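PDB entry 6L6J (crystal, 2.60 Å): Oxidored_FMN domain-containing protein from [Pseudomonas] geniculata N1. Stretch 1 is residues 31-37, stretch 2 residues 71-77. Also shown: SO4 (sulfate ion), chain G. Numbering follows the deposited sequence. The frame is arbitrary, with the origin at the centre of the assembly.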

# COMPACT_ATOMS: atom_id res chain seq x y z
N THR A 31 6.71 -5.78 5.93
CA THR A 31 5.40 -6.14 6.54
C THR A 31 5.25 -5.47 7.92
O THR A 31 4.14 -5.60 8.49
CB THR A 31 5.27 -7.66 6.63
OG1 THR A 31 6.54 -8.15 7.08
CG2 THR A 31 4.87 -8.29 5.32
N ALA A 32 6.31 -4.82 8.41
CA ALA A 32 6.39 -4.18 9.75
C ALA A 32 6.10 -5.19 10.87
O ALA A 32 5.54 -4.79 11.89
CB ALA A 32 5.44 -3.01 9.81
N MET A 33 6.39 -6.46 10.63
CA MET A 33 6.59 -7.52 11.65
C MET A 33 8.07 -7.87 11.57
O MET A 33 8.55 -8.13 10.41
CB MET A 33 5.80 -8.79 11.33
CG MET A 33 4.45 -8.56 10.73
SD MET A 33 4.07 -9.76 9.45
CE MET A 33 2.37 -9.29 9.10
N GLY A 34 8.80 -7.85 12.67
CA GLY A 34 10.25 -8.09 12.61
C GLY A 34 10.58 -9.46 13.15
O GLY A 34 9.75 -10.38 12.97
N MET A 35 11.72 -9.56 13.84
CA MET A 35 12.10 -10.74 14.66
C MET A 35 11.21 -10.76 15.90
O MET A 35 11.04 -11.83 16.51
CB MET A 35 13.57 -10.67 15.07
CG MET A 35 14.48 -10.37 13.89
SD MET A 35 14.03 -11.34 12.41
CE MET A 35 15.08 -12.77 12.66
N THR A 36 10.65 -9.61 16.21
CA THR A 36 9.80 -9.38 17.40
C THR A 36 8.43 -10.04 17.16
O THR A 36 7.76 -10.35 18.14
CB THR A 36 9.85 -7.88 17.72
OG1 THR A 36 10.19 -7.16 16.54
CG2 THR A 36 10.90 -7.54 18.75
N ALA A 37 8.06 -10.32 15.90
CA ALA A 37 6.76 -10.92 15.51
C ALA A 37 7.00 -11.94 14.39
O ALA A 37 6.44 -11.80 13.28
CB ALA A 37 5.79 -9.84 15.12
N PRO A 71 11.53 3.37 14.27
CA PRO A 71 11.09 2.17 14.98
C PRO A 71 10.36 1.10 14.13
O PRO A 71 9.73 0.25 14.72
CB PRO A 71 10.15 2.80 16.01
CG PRO A 71 9.49 3.96 15.25
CD PRO A 71 10.49 4.41 14.19
N LEU A 72 10.49 1.13 12.80
CA LEU A 72 9.97 0.05 11.91
C LEU A 72 10.68 -1.28 12.22
O LEU A 72 11.91 -1.37 12.14
CB LEU A 72 10.16 0.47 10.44
CG LEU A 72 9.90 -0.61 9.38
CD1 LEU A 72 8.46 -1.10 9.42
CD2 LEU A 72 10.26 -0.12 7.99
N PRO A 73 9.96 -2.34 12.63
CA PRO A 73 10.58 -3.64 12.84
C PRO A 73 10.84 -4.40 11.53
O PRO A 73 9.88 -4.63 10.81
CB PRO A 73 9.59 -4.41 13.73
CG PRO A 73 8.26 -3.73 13.52
CD PRO A 73 8.53 -2.35 12.96
N ASP A 74 12.10 -4.76 11.29
CA ASP A 74 12.63 -5.43 10.08
C ASP A 74 13.28 -6.76 10.45
O ASP A 74 13.69 -6.95 11.60
CB ASP A 74 13.71 -4.58 9.40
CG ASP A 74 13.13 -3.49 8.54
OD1 ASP A 74 11.90 -3.57 8.28
OD2 ASP A 74 13.92 -2.56 8.15
N PRO A 75 13.45 -7.70 9.49
CA PRO A 75 14.35 -8.83 9.67
C PRO A 75 15.78 -8.33 9.87
O PRO A 75 16.08 -7.25 9.42
CB PRO A 75 14.27 -9.62 8.36
CG PRO A 75 12.96 -9.20 7.78
CD PRO A 75 12.75 -7.76 8.21
N ARG A 76 16.61 -9.14 10.53
CA ARG A 76 18.05 -8.84 10.78
C ARG A 76 18.90 -10.07 10.46
O ARG A 76 18.46 -11.20 10.75
CB ARG A 76 18.25 -8.42 12.24
CG ARG A 76 17.44 -7.20 12.66
CD ARG A 76 17.00 -7.28 14.12
NE ARG A 76 16.83 -5.96 14.69
CZ ARG A 76 17.06 -5.63 15.95
NH1 ARG A 76 17.49 -6.54 16.82
NH2 ARG A 76 16.91 -4.37 16.32
N MET A 77 20.08 -9.85 9.89
CA MET A 77 21.03 -10.93 9.55
C MET A 77 22.44 -10.46 9.91
O MET A 77 23.37 -10.82 9.20
CB MET A 77 20.90 -11.29 8.06
CG MET A 77 21.35 -12.70 7.70
SD MET A 77 20.30 -13.97 8.40
CE MET A 77 19.44 -14.46 6.91
S SO4 G . 18.23 -6.93 20.68
O1 SO4 G . 18.36 -8.32 20.26
O2 SO4 G . 18.83 -6.75 21.97
O3 SO4 G . 18.89 -6.06 19.73
O4 SO4 G . 16.84 -6.56 20.75
O HOH W 1 9.26 -4.82 8.07

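No hydrogen bond passes directly between these two loops; apolar packing around a buried glycine and a water bridge hold them instead, burying about 350 Å², both sides summed. The closest CA atoms across the stretches are those of G34 and D74, 4.4 Å apart. That approach depends on the missing side chain: an ideal CB on G34 would point toward the other stretch and sit 3.0 Å from P73 CB, a clash, and 3.2 Å from D74 O. Without it, G34 N lies 3.7 Å from P73 CB and G34 CA 3.8 Å from D74 O.

P73 packs closely against stretch 1 and has the largest area covered by the other stretch, 71 Å². Its CA-to-CB bond points toward stretch 1, and P73 CG lies 3.3 Å from A32 O. Next to it, A32 and L72 form an apolar contact: L72 leaves its backbone sideways, but its t, p rotamer brings L72 CD1 to 3.6 Å from A32 CB.

The polar link is water 1, which accepts from A32 N at 3.0 Å and lies 2.8 Å from P73 O, in position to donate to it, joining the two backbones where they do not pair directly.

Beyond the glycine, M35 extends the contact. Its chi1 and chi2 are both m, and the flexible chain curls so that M35 SD lies 3.7 Å from P75 CA, while M35 CG packs 4.0 Å from R76 CD. R76 thus offers its aliphatic portion to the methionine, and its guanidinium lies farther out, where R76 NH1 donates to SO4 O3 at 3.3 Å; the sulfate probably comes from the crystallisation liquor. Within stretch 1, a weak hydrogen bond from A37 N to G34 O, 3.4 Å long, spans M35 and T36. The rule read here is economical: glycine where the CA atoms come closest, apolar packing to both sides in sequence, and one water linking the backbones.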